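PDB 5AVP: L-ribose isomerase from Geodermatophilus obscurus DSM 43160, which probably catalyses the manganese-dependent interconversion of the aldose L-ribose and its ketose isomer L-ribulose, a reaction used to make rare sugars. Local coordinates for residues 74-88 with 111-125. Numbering follows the deposited sequence.
Sequences LWSREPYEAMVIFES and CDKLMIVHPGKFCPP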
ATOM      1  N   LEU A  74       3.651  23.608  -7.647  1.00 26.14           N
ATOM      2  CA  LEU A  74       3.438  22.375  -8.375  1.00 26.78           C
ATOM      3  C   LEU A  74       1.974  22.001  -8.366  1.00 25.94           C
ATOM      4  O   LEU A  74       1.550  21.106  -9.099  1.00 25.11           O
ATOM      5  CB  LEU A  74       4.264  21.261  -7.744  1.00 28.61           C
ATOM      6  CG  LEU A  74       5.642  20.987  -8.338  1.00 29.73           C
ATOM      7  CD1 LEU A  74       6.368  22.267  -8.675  1.00 30.58           C
ATOM      8  CD2 LEU A  74       6.409  20.167  -7.330  1.00 30.97           C
ATOM      9  N   TRP A  75       1.201  22.670  -7.521  1.00 23.04           N
ATOM     10  CA  TRP A  75      -0.219  22.390  -7.461  1.00 20.69           C
ATOM     11  C   TRP A  75      -0.984  23.462  -8.196  1.00 21.23           C
ATOM     12  O   TRP A  75      -2.208  23.563  -8.071  1.00 22.44           O
ATOM     13  CB  TRP A  75      -0.690  22.285  -6.016  1.00 18.48           C
ATOM     14  CG  TRP A  75      -0.336  20.960  -5.460  1.00 17.77           C
ATOM     15  CD1 TRP A  75       0.765  20.648  -4.714  1.00 18.53           C
ATOM     16  CD2 TRP A  75      -0.995  19.719  -5.738  1.00 15.02           C
ATOM     17  NE1 TRP A  75       0.836  19.286  -4.517  1.00 16.64           N
ATOM     18  CE2 TRP A  75      -0.236  18.696  -5.138  1.00 14.39           C
ATOM     19  CE3 TRP A  75      -2.154  19.375  -6.437  1.00 11.52           C
ATOM     20  CZ2 TRP A  75      -0.592  17.359  -5.230  1.00 12.92           C
ATOM     21  CZ3 TRP A  75      -2.502  18.054  -6.525  1.00 11.32           C
ATOM     22  CH2 TRP A  75      -1.728  17.061  -5.924  1.00 10.45           C
ATOM     23  N   SER A  76      -0.251  24.249  -8.979  1.00 21.15           N
ATOM     24  CA  SER A  76      -0.824  25.335  -9.764  1.00 20.82           C
ATOM     25  C   SER A  76      -1.691  24.790 -10.890  1.00 21.99           C
ATOM     26  O   SER A  76      -2.645  25.439 -11.320  1.00 23.74           O
ATOM     27  CB  SER A  76       0.291  26.205 -10.347  1.00 20.94           C
ATOM     28  OG  SER A  76       1.310  25.427 -10.967  1.00 20.77           O
ATOM     29  N   ARG A  77      -1.368  23.589 -11.359  1.00 22.62           N
ATOM     30  CA  ARG A  77      -2.126  22.958 -12.433  1.00 22.35           C
ATOM     31  C   ARG A  77      -1.774  23.581 -13.768  1.00 22.16           C
ATOM     32  O   ARG A  77      -2.485  23.397 -14.754  1.00 20.34           O
ATOM     33  CB  ARG A  77      -3.634  23.120 -12.215  1.00 24.28           C
ATOM     34  CG  ARG A  77      -4.156  22.707 -10.861  1.00 24.60           C
ATOM     35  CD  ARG A  77      -5.543  22.129 -11.026  1.00 24.38           C
ATOM     36  NE  ARG A  77      -5.613  20.838 -10.368  1.00 22.04           N
ATOM     37  CZ  ARG A  77      -5.773  20.698  -9.067  1.00 20.09           C
ATOM     38  NH1 ARG A  77      -5.894  21.773  -8.303  1.00 21.62           N
ATOM     39  NH2 ARG A  77      -5.777  19.495  -8.529  1.00 17.52           N
ATOM     40  N   GLU A  78      -0.678  24.327 -13.801  1.00 23.13           N
ATOM     41  CA  GLU A  78      -0.253  24.965 -15.037  1.00 24.79           C
ATOM     42  C   GLU A  78       0.704  24.079 -15.850  1.00 23.99           C
ATOM     43  O   GLU A  78       1.446  23.269 -15.293  1.00 23.00           O
ATOM     44  CB  GLU A  78       0.368  26.313 -14.714  1.00 27.37           C
ATOM     45  CG  GLU A  78      -0.597  27.207 -13.975  1.00 30.78           C
ATOM     46  CD  GLU A  78       0.091  28.382 -13.312  1.00 34.63           C
ATOM     47  OE1 GLU A  78       0.957  28.153 -12.441  1.00 38.70           O
ATOM     48  OE2 GLU A  78      -0.226  29.536 -13.656  1.00 36.34           O
ATOM     49  N   PRO A  79       0.683  24.219 -17.192  1.00 26.42           N
ATOM     50  CA  PRO A  79       1.532  23.431 -18.085  1.00 26.50           C
ATOM     51  C   PRO A  79       3.014  23.784 -18.093  1.00 27.64           C
ATOM     52  O   PRO A  79       3.434  24.764 -18.722  1.00 29.86           O
ATOM     53  CB  PRO A  79       0.880  23.648 -19.453  1.00 25.76           C
ATOM     54  CG  PRO A  79       0.475  25.044 -19.386  1.00 24.64           C
ATOM     55  CD  PRO A  79      -0.162  25.129 -17.991  1.00 26.19           C
ATOM     56  N   TYR A  80       3.808  22.972 -17.405  1.00 28.82           N
ATOM     57  CA  TYR A  80       5.247  23.182 -17.359  1.00 28.46           C
ATOM     58  C   TYR A  80       5.972  21.838 -17.451  1.00 29.29           C
ATOM     59  O   TYR A  80       5.413  20.784 -17.127  1.00 32.17           O
ATOM     60  CB  TYR A  80       5.643  23.909 -16.073  1.00 26.88           C
ATOM     61  CG  TYR A  80       5.286  25.390 -16.056  1.00 27.94           C
ATOM     62  CD1 TYR A  80       6.156  26.359 -16.581  1.00 27.36           C
ATOM     63  CD2 TYR A  80       4.070  25.831 -15.516  1.00 27.27           C
ATOM     64  CE1 TYR A  80       5.817  27.730 -16.565  1.00 25.99           C
ATOM     65  CE2 TYR A  80       3.729  27.196 -15.497  1.00 26.82           C
ATOM     66  CZ  TYR A  80       4.598  28.133 -16.018  1.00 26.42           C
ATOM     67  OH  TYR A  80       4.215  29.459 -15.960  1.00 24.61           O
ATOM     68  N   GLU A  81       7.216  21.876 -17.907  1.00 30.47           N
ATOM     69  CA  GLU A  81       8.008  20.670 -18.036  1.00 31.02           C
ATOM     70  C   GLU A  81       8.890  20.518 -16.800  1.00 30.37           C
ATOM     71  O   GLU A  81       9.897  21.209 -16.650  1.00 31.48           O
ATOM     72  CB  GLU A  81       8.824  20.752 -19.329  1.00 33.61           C
ATOM     73  CG  GLU A  81       7.960  21.276 -20.479  1.00 39.36           C
ATOM     74  CD  GLU A  81       8.486  20.939 -21.863  1.00 41.79           C
ATOM     75  OE1 GLU A  81       9.583  21.409 -22.238  1.00 43.37           O
ATOM     76  OE2 GLU A  81       7.787  20.201 -22.583  1.00 43.37           O
ATOM     77  N   ALA A  82       8.489  19.616 -15.906  1.00 28.38           N
ATOM     78  CA  ALA A  82       9.228  19.370 -14.665  1.00 25.56           C
ATOM     79  C   ALA A  82       8.862  18.014 -14.060  1.00 24.37           C
ATOM     80  O   ALA A  82       7.767  17.508 -14.289  1.00 23.88           O
ATOM     81  CB  ALA A  82       8.920  20.467 -13.672  1.00 26.56           C
ATOM     82  N   MET A  83       9.774  17.429 -13.287  1.00 22.04           N
ATOM     83  CA  MET A  83       9.520  16.135 -12.645  1.00 20.78           C
ATOM     84  C   MET A  83      10.662  15.699 -11.731  1.00 18.80           C
ATOM     85  O   MET A  83      11.740  16.283 -11.732  1.00 17.47           O
ATOM     86  CB  MET A  83       9.287  15.048 -13.697  1.00 18.73           C
ATOM     87  CG  MET A  83      10.566  14.668 -14.441  1.00 19.32           C
ATOM     88  SD  MET A  83      10.354  13.491 -15.754  1.00 18.78           S
ATOM     89  CE  MET A  83       9.819  12.085 -14.857  1.00 18.05           C
ATOM     90  N   VAL A  84      10.403  14.667 -10.942  1.00 19.64           N
ATOM     91  CA  VAL A  84      11.405  14.119 -10.036  1.00 23.19           C
ATOM     92  C   VAL A  84      11.585  12.662 -10.417  1.00 20.95           C
ATOM     93  O   VAL A  84      10.617  11.976 -10.713  1.00 22.23           O
ATOM     94  CB  VAL A  84      10.959  14.197  -8.559  1.00 23.15           C
ATOM     95  CG1 VAL A  84       9.543  13.734  -8.448  1.00 25.26           C
ATOM     96  CG2 VAL A  84      11.847  13.307  -7.680  1.00 23.84           C
ATOM     97  N   ILE A  85      12.825  12.192 -10.406  1.00 22.07           N
ATOM     98  CA  ILE A  85      13.108  10.817 -10.775  1.00 24.27           C
ATOM     99  C   ILE A  85      14.036  10.147  -9.769  1.00 25.62           C
ATOM    100  O   ILE A  85      15.204  10.503  -9.675  1.00 27.68           O
ATOM    101  CB  ILE A  85      13.769  10.757 -12.176  1.00 22.10           C
ATOM    102  CG1 ILE A  85      12.913  11.508 -13.185  1.00 22.13           C
ATOM    103  CG2 ILE A  85      13.929   9.312 -12.642  1.00 22.55           C
ATOM    104  CD1 ILE A  85      13.522  11.562 -14.563  1.00 21.15           C
ATOM    105  N   PHE A  86      13.516   9.191  -9.006  1.00 25.75           N
ATOM    106  CA  PHE A  86      14.332   8.455  -8.042  1.00 25.75           C
ATOM    107  C   PHE A  86      14.768   7.174  -8.734  1.00 27.07           C
ATOM    108  O   PHE A  86      13.943   6.320  -9.067  1.00 26.60           O
ATOM    109  CB  PHE A  86      13.524   8.108  -6.801  1.00 23.71           C
ATOM    110  CG  PHE A  86      13.114   9.290  -6.011  1.00 21.60           C
ATOM    111  CD1 PHE A  86      14.056  10.235  -5.632  1.00 20.95           C
ATOM    112  CD2 PHE A  86      11.787   9.455  -5.634  1.00 20.88           C
ATOM    113  CE1 PHE A  86      13.687  11.327  -4.894  1.00 21.37           C
ATOM    114  CE2 PHE A  86      11.398  10.545  -4.891  1.00 21.04           C
ATOM    115  CZ  PHE A  86      12.347  11.489  -4.519  1.00 22.35           C
ATOM    116  N   GLU A  87      16.063   7.041  -8.969  1.00 27.68           N
ATOM    117  CA  GLU A  87      16.570   5.854  -9.630  1.00 27.93           C
ATOM    118  C   GLU A  87      17.152   4.853  -8.624  1.00 26.28           C
ATOM    119  O   GLU A  87      18.100   5.161  -7.890  1.00 25.95           O
ATOM    120  CB  GLU A  87      17.601   6.273 -10.662  1.00 30.42           C
ATOM    121  CG  GLU A  87      18.355   5.141 -11.257  1.00 36.60           C
ATOM    122  CD  GLU A  87      19.173   5.606 -12.414  1.00 40.70           C
ATOM    123  OE1 GLU A  87      18.549   5.955 -13.440  1.00 43.59           O
ATOM    124  OE2 GLU A  87      20.418   5.634 -12.291  1.00 42.29           O
ATOM    125  N   SER A  88      16.561   3.661  -8.580  1.00 23.97           N
ATOM    126  CA  SER A  88      17.011   2.628  -7.656  1.00 21.97           C
ATOM    127  C   SER A  88      17.979   1.658  -8.318  1.00 21.97           C
ATOM    128  O   SER A  88      18.785   1.020  -7.633  1.00 23.96           O
ATOM    129  CB  SER A  88      15.821   1.863  -7.054  1.00 21.16           C
ATOM    130  OG  SER A  88      15.074   1.158  -8.021  1.00 19.10           O
ATOM    131  N   CYS A 111      17.534  -0.437 -15.968  1.00 20.79           N
ATOM    132  CA  CYS A 111      17.237   0.771 -15.215  1.00 19.68           C
ATOM    133  C   CYS A 111      15.882   0.649 -14.567  1.00 19.43           C
ATOM    134  O   CYS A 111      14.942   0.171 -15.184  1.00 18.10           O
ATOM    135  CB  CYS A 111      17.229   1.998 -16.124  1.00 20.86           C
ATOM    136  SG  CYS A 111      16.292   3.421 -15.464  1.00 21.29           S
ATOM    137  N   ASP A 112      15.799   1.056 -13.308  1.00 19.53           N
ATOM    138  CA  ASP A 112      14.544   1.051 -12.573  1.00 22.13           C
ATOM    139  C   ASP A 112      14.417   2.380 -11.835  1.00 23.43           C
ATOM    140  O   ASP A 112      15.278   2.755 -11.037  1.00 25.03           O
ATOM    141  CB  ASP A 112      14.460  -0.089 -11.565  1.00 20.97           C
ATOM    142  CG  ASP A 112      13.062  -0.225 -10.987  1.00 21.60           C
ATOM    143  OD1 ASP A 112      12.449   0.830 -10.699  1.00 22.30           O
ATOM    144  OD2 ASP A 112      12.576  -1.364 -10.819  1.00 19.97           O
ATOM    145  N   LYS A 113      13.341   3.100 -12.108  1.00 24.76           N
ATOM    146  CA  LYS A 113      13.146   4.375 -11.456  1.00 25.99           C
ATOM    147  C   LYS A 113      11.675   4.732 -11.337  1.00 26.62           C
ATOM    148  O   LYS A 113      10.841   4.331 -12.143  1.00 27.10           O
ATOM    149  CB  LYS A 113      13.872   5.476 -12.218  1.00 26.70           C
ATOM    150  CG  LYS A 113      13.419   5.637 -13.646  1.00 28.65           C
ATOM    151  CD  LYS A 113      14.281   6.631 -14.360  1.00 30.16           C
ATOM    152  CE  LYS A 113      15.730   6.222 -14.300  1.00 30.18           C
ATOM    153  NZ  LYS A 113      16.469   6.842 -15.415  1.00 32.13           N
ATOM    154  N   LEU A 114      11.369   5.482 -10.293  1.00 25.84           N
ATOM    155  CA  LEU A 114      10.020   5.934 -10.041  1.00 24.50           C
ATOM    156  C   LEU A 114      10.032   7.396 -10.489  1.00 25.89           C
ATOM    157  O   LEU A 114      11.034   8.090 -10.296  1.00 27.07           O
ATOM    158  CB  LEU A 114       9.718   5.831  -8.553  1.00 18.74           C
ATOM    159  CG  LEU A 114       8.248   5.969  -8.198  1.00 16.49           C
ATOM    160  CD1 LEU A 114       7.485   4.795  -8.735  1.00 13.07           C
ATOM    161  CD2 LEU A 114       8.091   6.021  -6.702  1.00 16.93           C
ATOM    162  N   MET A 115       8.945   7.862 -11.102  1.00 26.00           N
ATOM    163  CA  MET A 115       8.877   9.253 -11.560  1.00 24.51           C
ATOM    164  C   MET A 115       7.613   9.924 -11.009  1.00 20.44           C
ATOM    165  O   MET A 115       6.538   9.312 -10.957  1.00 20.78           O
ATOM    166  CB  MET A 115       8.914   9.294 -13.093  1.00 24.79           C
ATOM    167  CG  MET A 115       9.982   8.371 -13.687  1.00 28.39           C
ATOM    168  SD  MET A 115      10.113   8.384 -15.488  1.00 30.28           S
ATOM    169  CE  MET A 115       8.476   7.838 -15.977  1.00 30.38           C
ATOM    170  N   ILE A 116       7.749  11.171 -10.568  1.00 18.00           N
ATOM    171  CA  ILE A 116       6.618  11.889 -10.003  1.00 18.73           C
ATOM    172  C   ILE A 116       6.344  13.151 -10.786  1.00 17.19           C
ATOM    173  O   ILE A 116       7.192  14.037 -10.879  1.00 17.43           O
ATOM    174  CB  ILE A 116       6.837  12.247  -8.471  1.00 10.37           C
ATOM    175  CG1 ILE A 116       6.587  11.026  -7.583  1.00  8.97           C
ATOM    176  CG2 ILE A 116       5.873  13.327  -8.020  1.00 10.51           C
ATOM    177  CD1 ILE A 116       7.680  10.052  -7.566  1.00  6.18           C
ATOM    178  N   VAL A 117       5.143  13.211 -11.354  1.00 19.42           N
ATOM    179  CA  VAL A 117       4.710  14.361 -12.133  1.00 23.29           C
ATOM    180  C   VAL A 117       3.424  14.913 -11.539  1.00 20.66           C
ATOM    181  O   VAL A 117       2.459  14.172 -11.380  1.00 22.07           O
ATOM    182  CB  VAL A 117       4.470  13.980 -13.596  1.00 19.03           C
ATOM    183  CG1 VAL A 117       3.827  15.129 -14.320  1.00 16.73           C
ATOM    184  CG2 VAL A 117       5.795  13.595 -14.250  1.00 17.31           C
ATOM    185  N   HIS A 118       3.420  16.207 -11.204  1.00 20.21           N
ATOM    186  CA  HIS A 118       2.239  16.854 -10.634  1.00 21.32           C
ATOM    187  C   HIS A 118       1.208  17.280 -11.685  1.00 21.77           C
ATOM    188  O   HIS A 118       1.525  17.402 -12.867  1.00 23.35           O
ATOM    189  CB  HIS A 118       2.667  18.022  -9.742  1.00 13.93           C
ATOM    190  CG  HIS A 118       3.186  17.581  -8.404  1.00 11.17           C
ATOM    191  ND1 HIS A 118       4.198  16.651  -8.273  1.00  8.72           N
ATOM    192  CD2 HIS A 118       2.787  17.879  -7.143  1.00  6.63           C
ATOM    193  CE1 HIS A 118       4.392  16.391  -6.995  1.00  6.18           C
ATOM    194  NE2 HIS A 118       3.550  17.123  -6.287  1.00  8.87           N
ATOM    195  N   PRO A 119      -0.041  17.523 -11.263  1.00 23.68           N
ATOM    196  CA  PRO A 119      -1.100  17.913 -12.195  1.00 22.95           C
ATOM    197  C   PRO A 119      -0.723  19.008 -13.186  1.00 22.38           C
ATOM    198  O   PRO A 119      -0.246  20.075 -12.795  1.00 23.48           O
ATOM    199  CB  PRO A 119      -2.251  18.333 -11.265  1.00 24.69           C
ATOM    200  CG  PRO A 119      -1.973  17.620  -9.988  1.00 23.31           C
ATOM    201  CD  PRO A 119      -0.474  17.780  -9.876  1.00 23.32           C
ATOM    202  N   GLY A 120      -0.937  18.729 -14.470  1.00 21.33           N
ATOM    203  CA  GLY A 120      -0.636  19.695 -15.506  1.00 19.86           C
ATOM    204  C   GLY A 120       0.792  19.702 -15.995  1.00 20.31           C
ATOM    205  O   GLY A 120       1.082  20.223 -17.072  1.00 21.91           O
ATOM    206  N   LYS A 121       1.695  19.122 -15.219  1.00 19.07           N
ATOM    207  CA  LYS A 121       3.107  19.086 -15.593  1.00 18.59           C
ATOM    208  C   LYS A 121       3.444  18.010 -16.650  1.00 17.57           C
ATOM    209  O   LYS A 121       2.732  17.012 -16.776  1.00 17.79           O
ATOM    210  CB  LYS A 121       3.950  18.895 -14.320  1.00 17.84           C
ATOM    211  CG  LYS A 121       4.448  20.207 -13.694  1.00 15.67           C
ATOM    212  CD  LYS A 121       3.320  21.184 -13.342  1.00 12.26           C
ATOM    213  CE  LYS A 121       3.878  22.488 -12.773  1.00 11.11           C
ATOM    214  NZ  LYS A 121       2.850  23.454 -12.286  1.00  7.76           N
ATOM    215  N   PHE A 122       4.526  18.218 -17.403  1.00 17.88           N
ATOM    216  CA  PHE A 122       4.933  17.275 -18.437  1.00 18.21           C
ATOM    217  C   PHE A 122       6.354  16.770 -18.294  1.00 16.24           C
ATOM    218  O   PHE A 122       7.134  17.270 -17.496  1.00 14.72           O
ATOM    219  CB  PHE A 122       4.879  17.907 -19.831  1.00 18.57           C
ATOM    220  CG  PHE A 122       3.515  18.336 -20.284  1.00 21.62           C
ATOM    221  CD1 PHE A 122       2.909  19.463 -19.746  1.00 23.09           C
ATOM    222  CD2 PHE A 122       2.875  17.660 -21.324  1.00 22.07           C
ATOM    223  CE1 PHE A 122       1.685  19.912 -20.247  1.00 26.05           C
ATOM    224  CE2 PHE A 122       1.663  18.096 -21.827  1.00 23.20           C
ATOM    225  CZ  PHE A 122       1.061  19.224 -21.296  1.00 24.98           C
ATOM    226  N   CYS A 123       6.656  15.764 -19.108  1.00 15.96           N
ATOM    227  CA  CYS A 123       7.982  15.175 -19.252  1.00 17.70           C
ATOM    228  C   CYS A 123       8.102  15.433 -20.753  1.00 18.20           C
ATOM    229  O   CYS A 123       7.561  14.684 -21.551  1.00 17.56           O
ATOM    230  CB  CYS A 123       7.984  13.669 -18.990  1.00 17.14           C
ATOM    231  SG  CYS A 123       9.508  12.812 -19.616  1.00 14.27           S
ATOM    232  N   PRO A 124       8.806  16.504 -21.142  1.00 17.06           N
ATOM    233  CA  PRO A 124       9.063  16.992 -22.503  1.00 21.26           C
ATOM    234  C   PRO A 124       9.302  15.979 -23.621  1.00 20.25           C
ATOM    235  O   PRO A 124       9.892  14.915 -23.393  1.00 18.93           O
ATOM    236  CB  PRO A 124      10.282  17.878 -22.309  1.00 20.73           C
ATOM    237  CG  PRO A 124      11.002  17.180 -21.223  1.00 20.60           C
ATOM    238  CD  PRO A 124       9.872  16.983 -20.250  1.00 20.56           C
ATOM    239  N   PRO A 125       8.856  16.303 -24.851  1.00 16.03           N
ATOM    240  CA  PRO A 125       9.042  15.408 -25.992  1.00 17.50           C
ATOM    241  C   PRO A 125      10.536  15.114 -26.223  1.00 18.67           C
ATOM    242  O   PRO A 125      11.368  16.024 -26.333  1.00 17.71           O
ATOM    243  CB  PRO A 125       8.403  16.179 -27.136  1.00 16.30           C
ATOM    244  CG  PRO A 125       7.284  16.821 -26.470  1.00 17.35           C
ATOM    245  CD  PRO A 125       7.931  17.385 -25.208  1.00 17.94           C
TER
HETATM  246  O   HOH W   1       0.731  22.083 -11.323  1.00 17.77           O
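K121 NZ reaches 74-88 by donating to a water at 2.7 Å and, weakly, to E78 O. A kink at chi2 (57°) and a straight run after it bring NZ toward S76-E78, alongside Y80 CB. That water also takes R77 N-H and donates to L74 O and P119 O, so four bonds fix it and tie the type II turn H118-K121 to the preceding loop. Positive phi (85°) at G120 in this turn calls for glycine. Beside it, H118 and W75 form an offset edge-to-face pair, the H118 edge toward the five-membered ring, planes at 75°, while L74 CD2 sits 4.1 Å above the centre of the H118 ring and P119 CD lies over the same W75 face. W75 NE1 and H118 NE2 are both hydrogen-bonded to E37 OE2 of a second subunit. With W75 cut back to an alanine, the H118 edge and P119 would probably lose their aromatic wall, and E37 one donor. Further along, antiparallel strands pair V84 with I116 and F86 with L114, and E87 OE1 bridges K113 NZ at 3.0 Å. In this cupin-like barrel, strands 59-61 and 220-226 flank the pair, V84 and F86 pack on helix 28-44, and strand 122-127 leads into manganese ligands H126 and H128.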